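Local coordinates for leucine rich repeat and phosphatase domain containing protein (Entamoeba histolytica, PDB 3EMU) that has a dual-specificity phosphatase fold and may bind phosphorylated ligands, although its phosphate-binding loop departs from the catalytic family signature, leaving phosphatase activity uncertain, at residues A[38-43]-A[74-79]; A[15-20]-A[90-95]. All coordinates share one frame; numbering follows the deposited sequence.

Interaction 1. Residues A[38-43]-A[74-79]; sequences SILLVG and PNAIKF
Phe79 and Ala76, on the inner side of helix 68-85, rest on Ser38, Ile39 and Leu40 of strand 36-42 within a beta-alpha-beta crossover of the dual-specificity phosphatase fold. The helix joins the parallel strands 55-59 and 89-94, and strand 36-42 lies between these two in the sheet. Helix segment 74-79 runs nearly antiparallel to strand 38-42, at 163° with the axes 10.1 Å apart at closest approach, a spacing filled by Phe79, Ala76 and Leu40.

Phe79 makes the largest share of the contact. Its CG stands anti to the backbone N (chi1 179°), and CE2 and CZ, at the far end of the ring, reach the strand backbone: both come to 3.4 Å from Ile39 O, while Ile39 N lies in the plane of the ring at its edge. CZ also reaches Ser38 CB at 3.7 Å; with Leu40 against CE2 and CD2, the ring spans three consecutive residues of the strand.

Leu40 meets the helix with both branches. Its CD1 lies 3.9 Å from Phe79 CD2, whereas its CD2 touches Ala76 CB, also at 3.9 Å, one turn earlier on the helix. The Leu40 and Phe79 side chains run past each other in opposite senses, bringing that CD1 methyl beside the ring. Ile39, between Ser38 and Leu40, turns its CB away from the helix, and only its backbone meets Phe79.

Around this buried layer, Phe79 also packs on Leu57 of strand 55-59 and on Val90 of strand 89-94, so it touches three adjacent parallel strands. Ser38 OG makes a weak hydrogen bond to Arg86, just beyond the helix, while Ala76 touches Ile104 of helix 100-112 and links the contact to the neighbouring helix.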
loop_
_atom_site.group_PDB
_atom_site.type_symbol
_atom_site.label_atom_id
_atom_site.label_comp_id
_atom_site.label_asym_id
_atom_site.label_seq_id
_atom_site.Cartn_x
_atom_site.Cartn_y
_atom_site.Cartn_z
ATOM N N SER A 38 -9.473 -8.544 2.794
ATOM C CA SER A 38 -8.598 -8.585 1.638
ATOM C C SER A 38 -7.180 -8.365 2.070
ATOM O O SER A 38 -6.916 -7.573 2.970
ATOM C CB SER A 38 -8.923 -7.471 0.629
ATOM O OG SER A 38 -10.056 -7.776 -0.122
ATOM N N ILE A 39 -6.279 -9.019 1.352
ATOM C CA ILE A 39 -4.878 -8.853 1.587
ATOM C C ILE A 39 -4.149 -8.646 0.273
ATOM O O ILE A 39 -4.310 -9.403 -0.675
ATOM C CB ILE A 39 -4.294 -10.032 2.443
ATOM C CG1 ILE A 39 -5.109 -10.113 3.747
ATOM C CG2 ILE A 39 -2.790 -9.815 2.754
ATOM C CD1 ILE A 39 -4.419 -10.885 4.864
ATOM N N LEU A 40 -3.352 -7.580 0.241
ATOM C CA LEU A 40 -2.552 -7.255 -0.925
ATOM C C LEU A 40 -1.111 -7.556 -0.569
ATOM O O LEU A 40 -0.513 -6.912 0.282
ATOM C CB LEU A 40 -2.719 -5.770 -1.307
ATOM C CG LEU A 40 -2.072 -5.287 -2.601
ATOM C CD1 LEU A 40 -2.474 -6.212 -3.743
ATOM C CD2 LEU A 40 -2.504 -3.845 -2.890
ATOM N N LEU A 41 -0.568 -8.546 -1.238
ATOM C CA LEU A 41 0.780 -8.987 -0.992
ATOM C C LEU A 41 1.676 -8.314 -1.978
ATOM O O LEU A 41 1.564 -8.553 -3.164
ATOM C CB LEU A 41 0.894 -10.510 -1.156
ATOM C CG LEU A 41 -0.057 -11.340 -0.260
ATOM C CD1 LEU A 41 -0.016 -12.844 -0.599
ATOM C CD2 LEU A 41 0.306 -11.173 1.194
ATOM N N VAL A 42 2.601 -7.499 -1.478
ATOM C CA VAL A 42 3.488 -6.787 -2.374
ATOM C C VAL A 42 4.859 -7.445 -2.407
ATOM O O VAL A 42 5.698 -7.194 -1.550
ATOM C CB VAL A 42 3.627 -5.293 -1.972
ATOM C CG1 VAL A 42 4.399 -4.531 -3.062
ATOM C CG2 VAL A 42 2.251 -4.681 -1.658
ATOM N N GLY A 43 5.103 -8.268 -3.417
ATOM C CA GLY A 43 6.394 -8.933 -3.532
ATOM C C GLY A 43 6.321 -10.443 -3.524
ATOM O O GLY A 43 6.689 -11.089 -4.551
ATOM N N PRO A 74 -2.074 0.142 -11.255
ATOM C CA PRO A 74 -3.525 0.148 -11.535
ATOM C C PRO A 74 -4.217 -1.097 -10.977
ATOM O O PRO A 74 -5.286 -0.985 -10.373
ATOM C CB PRO A 74 -3.621 0.240 -13.084
ATOM C CG PRO A 74 -2.291 0.773 -13.529
ATOM C CD PRO A 74 -1.249 0.327 -12.468
ATOM N N ASN A 75 -3.594 -2.274 -11.118
ATOM C CA ASN A 75 -4.130 -3.471 -10.412
ATOM C C ASN A 75 -4.261 -3.307 -8.916
ATOM O O ASN A 75 -5.246 -3.689 -8.337
ATOM C CB ASN A 75 -3.331 -4.734 -10.748
ATOM C CG ASN A 75 -3.688 -5.305 -12.135
ATOM O OD1 ASN A 75 -2.841 -5.898 -12.807
ATOM N ND2 ASN A 75 -4.939 -5.106 -12.574
ATOM N N ALA A 76 -3.281 -2.695 -8.267
ATOM C CA ALA A 76 -3.387 -2.468 -6.797
ATOM C C ALA A 76 -4.522 -1.527 -6.439
ATOM O O ALA A 76 -5.300 -1.758 -5.478
ATOM C CB ALA A 76 -2.052 -1.909 -6.246
ATOM N N ILE A 77 -4.600 -0.410 -7.166
ATOM C CA ILE A 77 -5.637 0.593 -6.826
ATOM C C ILE A 77 -7.053 -0.027 -6.935
ATOM O O ILE A 77 -7.923 0.141 -6.061
ATOM C CB ILE A 77 -5.460 1.837 -7.718
ATOM C CG1 ILE A 77 -4.213 2.585 -7.215
ATOM C CG2 ILE A 77 -6.720 2.700 -7.705
ATOM C CD1 ILE A 77 -3.880 3.845 -7.981
ATOM N N LYS A 78 -7.211 -0.842 -7.967
ATOM C CA LYS A 78 -8.450 -1.535 -8.241
ATOM C C LYS A 78 -8.888 -2.492 -7.115
ATOM O O LYS A 78 -10.064 -2.459 -6.645
ATOM C CB LYS A 78 -8.295 -2.302 -9.562
ATOM C CG LYS A 78 -9.626 -2.868 -10.001
ATOM C CD LYS A 78 -9.496 -4.065 -10.938
ATOM C CE LYS A 78 -10.880 -4.400 -11.578
ATOM N NZ LYS A 78 -10.763 -5.568 -12.561
ATOM N N PHE A 79 -7.947 -3.349 -6.686
ATOM C CA PHE A 79 -8.188 -4.320 -5.608
ATOM C C PHE A 79 -8.482 -3.525 -4.375
ATOM O O PHE A 79 -9.439 -3.794 -3.660
ATOM C CB PHE A 79 -6.913 -5.185 -5.461
ATOM C CG PHE A 79 -6.972 -6.246 -4.376
ATOM C CD1 PHE A 79 -7.591 -7.492 -4.614
ATOM C CD2 PHE A 79 -6.334 -6.036 -3.151
ATOM C CE1 PHE A 79 -7.601 -8.498 -3.625
ATOM C CE2 PHE A 79 -6.331 -7.039 -2.161
ATOM C CZ PHE A 79 -6.974 -8.266 -2.396
#

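Interaction 2. Residues A[15-20]-A[90-95]. With SO4 (sulfate ion), chain B.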
loop_
_atom_site.group_PDB
_atom_site.type_symbol
_atom_site.label_atom_id
_atom_site.label_comp_id
_atom_site.label_asym_id
_atom_site.label_seq_id
_atom_site.Cartn_x
_atom_site.Cartn_y
_atom_site.Cartn_z
ATOM N N GLN A 15 -9.432 5.017 6.676
ATOM C CA GLN A 15 -10.420 3.988 6.911
ATOM C C GLN A 15 -10.397 2.915 5.839
ATOM O O GLN A 15 -10.274 3.213 4.652
ATOM C CB GLN A 15 -11.811 4.620 7.022
ATOM C CG GLN A 15 -12.914 3.603 7.179
ATOM C CD GLN A 15 -14.306 4.230 7.031
ATOM O OE1 GLN A 15 -14.559 5.039 6.103
ATOM N NE2 GLN A 15 -15.223 3.855 7.947
ATOM N N TYR A 16 -10.494 1.654 6.275
ATOM C CA TYR A 16 -10.381 0.464 5.390
ATOM C C TYR A 16 -8.963 0.081 4.892
ATOM O O TYR A 16 -8.797 -0.959 4.270
ATOM C CB TYR A 16 -11.324 0.586 4.182
ATOM C CG TYR A 16 -12.757 0.855 4.550
ATOM C CD1 TYR A 16 -13.412 0.069 5.507
ATOM C CD2 TYR A 16 -13.457 1.909 3.962
ATOM C CE1 TYR A 16 -14.727 0.320 5.867
ATOM C CE2 TYR A 16 -14.759 2.167 4.302
ATOM C CZ TYR A 16 -15.397 1.374 5.254
ATOM O OH TYR A 16 -16.713 1.636 5.585
ATOM N N ILE A 17 -7.964 0.923 5.146
ATOM C CA ILE A 17 -6.618 0.736 4.609
ATOM C C ILE A 17 -5.611 0.533 5.746
ATOM O O ILE A 17 -5.406 1.416 6.619
ATOM C CB ILE A 17 -6.155 1.991 3.810
ATOM C CG1 ILE A 17 -7.172 2.381 2.717
ATOM C CG2 ILE A 17 -4.709 1.824 3.264
ATOM C CD1 ILE A 17 -7.323 1.390 1.579
ATOM N N HIS A 18 -4.946 -0.627 5.700
ATOM C CA HIS A 18 -3.985 -0.987 6.742
ATOM C C HIS A 18 -2.665 -1.382 6.099
ATOM O O HIS A 18 -2.614 -2.058 5.069
ATOM C CB HIS A 18 -4.560 -2.093 7.628
ATOM C CG HIS A 18 -5.890 -1.756 8.255
ATOM N ND1 HIS A 18 -6.027 -1.405 9.591
ATOM C CD2 HIS A 18 -7.150 -1.776 7.745
ATOM C CE1 HIS A 18 -7.307 -1.223 9.874
ATOM N NE2 HIS A 18 -8.008 -1.423 8.769
ATOM N N LEU A 19 -1.604 -0.910 6.722
ATOM C CA LEU A 19 -0.249 -1.133 6.272
ATOM C C LEU A 19 0.500 -2.082 7.265
ATOM O O LEU A 19 0.529 -1.827 8.485
ATOM C CB LEU A 19 0.447 0.210 6.207
ATOM C CG LEU A 19 1.843 0.237 5.632
ATOM C CD1 LEU A 19 1.882 -0.447 4.266
ATOM C CD2 LEU A 19 2.308 1.691 5.582
ATOM N N GLY A 20 1.055 -3.172 6.745
ATOM C CA GLY A 20 1.755 -4.137 7.601
ATOM C C GLY A 20 2.899 -4.953 6.970
ATOM O O GLY A 20 3.337 -4.696 5.831
ATOM N N VAL A 90 -8.782 -3.629 3.783
ATOM C CA VAL A 90 -7.721 -4.303 3.004
ATOM C C VAL A 90 -6.392 -4.088 3.747
ATOM O O VAL A 90 -6.072 -2.963 4.205
ATOM C CB VAL A 90 -7.650 -3.802 1.545
ATOM C CG1 VAL A 90 -7.419 -2.286 1.511
ATOM C CG2 VAL A 90 -6.587 -4.543 0.745
ATOM N N LEU A 91 -5.624 -5.169 3.860
ATOM C CA LEU A 91 -4.323 -5.111 4.533
ATOM C C LEU A 91 -3.231 -5.217 3.506
ATOM O O LEU A 91 -3.205 -6.168 2.722
ATOM C CB LEU A 91 -4.194 -6.241 5.559
ATOM C CG LEU A 91 -2.810 -6.422 6.227
ATOM C CD1 LEU A 91 -2.348 -5.147 6.974
ATOM C CD2 LEU A 91 -2.920 -7.614 7.162
ATOM N N ILE A 92 -2.322 -4.239 3.490
ATOM C CA ILE A 92 -1.309 -4.212 2.427
ATOM C C ILE A 92 0.056 -4.542 3.040
ATOM O O ILE A 92 0.482 -3.885 3.977
ATOM C CB ILE A 92 -1.296 -2.849 1.667
ATOM C CG1 ILE A 92 -2.701 -2.591 1.064
ATOM C CG2 ILE A 92 -0.195 -2.813 0.573
ATOM C CD1 ILE A 92 -3.155 -1.145 1.137
ATOM N N ILE A 93 0.716 -5.587 2.544
ATOM C CA ILE A 93 1.911 -6.074 3.245
ATOM C C ILE A 93 3.066 -6.374 2.298
ATOM O O ILE A 93 2.854 -6.751 1.136
ATOM C CB ILE A 93 1.624 -7.318 4.140
ATOM C CG1 ILE A 93 1.363 -8.543 3.281
ATOM C CG2 ILE A 93 0.490 -7.113 5.077
ATOM C CD1 ILE A 93 1.345 -9.880 4.109
ATOM N N SER A 94 4.277 -6.103 2.775
ATOM C CA SER A 94 5.505 -6.604 2.135
ATOM C C SER A 94 6.292 -7.378 3.225
ATOM O O SER A 94 5.870 -7.374 4.386
ATOM C CB SER A 94 6.333 -5.461 1.520
ATOM O OG SER A 94 6.534 -4.454 2.476
ATOM N N GLY A 95 7.392 -8.050 2.856
ATOM C CA GLY A 95 8.170 -8.899 3.799
ATOM C C GLY A 95 8.512 -8.202 5.114
ATOM O O GLY A 95 8.107 -8.660 6.198
HETATM S S SO4 B . 9.992 -4.786 2.136
HETATM O O1 SO4 B . 9.035 -3.900 2.823
HETATM O O2 SO4 B . 10.106 -4.568 0.720
HETATM O O3 SO4 B . 11.284 -4.467 2.717
HETATM O O4 SO4 B . 9.585 -6.162 2.304
#
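Val90 N donates a nearly straight bond to Tyr16 O (2.7 Å, N-H...O angle 175°), starting a parallel ladder that ties strand 17-21 to strand 89-94 in the central sheet of the phosphatase fold. His18 uses both its N and its O on strand 89-94: its N bonds to Val90 O at 3.0 Å, and its O receives Ile92 N at 2.7 Å. Gly20 N then bonds to Ile92 O at 2.9 Å, before the ladder frays in a weak, long bond from Ser94 N to Gly20 O (3.5 Å). Ser94 OG, also bonded to Ala101 N, donates to O1 of a sulfate ion at 2.6 Å; the ion probably comes from the crystallisation liquor. The bonds between the strands set the register Ile17-Val90, His18-Leu91, Leu19-Ile92 and Gly20-Ile93.

One face of the sheet carries Ile17, Leu19, Val90 and Ile92, which pack towards helices 68-85 and 100-112. Ile17 and Val90 lie side by side and point the same way, with Ile17 CD1 3.7 Å from Val90 CG1. Ile17 CG2 meets Ile92 CD1 where the two isoleucines cross obliquely.

On the other face stand His18, Leu91 and Ile93. The imidazole of His18 has CG beside its backbone N (chi1 -56°), and Val90 O lies in the ring plane at its edge. Its ND1 is hydrogen-bonded to the hydroxyl of Tyr30, whose ring stands at about 90° to it, which helps hold the ring's rotation. Next to it, the CD1 methyl of Leu91 leans across to His18 CB at 3.8 Å.

The two contacts, with centres about 9 Å apart, are joined through adjacent strands of one sheet: Leu40 N lies 2.9 Å from Leu91 O and Val42 N 2.7 Å from Ile93 O, both probable hydrogen bonds. Interaction 1 places helix 68-85 against the sheet, and interaction 2 extends the sheet beside it; Val90 meets Phe79 and Ile92 meets Ile80 of that helix. Strand 89-94 leads into the phosphate-binding loop, where Thr96, Val98, Asn99 and Lys100 join Ser94 in binding the sulfate. Ser94 and Lys100 occupy positions that active family members usually fill with cysteine and arginine, so catalytic competence is uncertain.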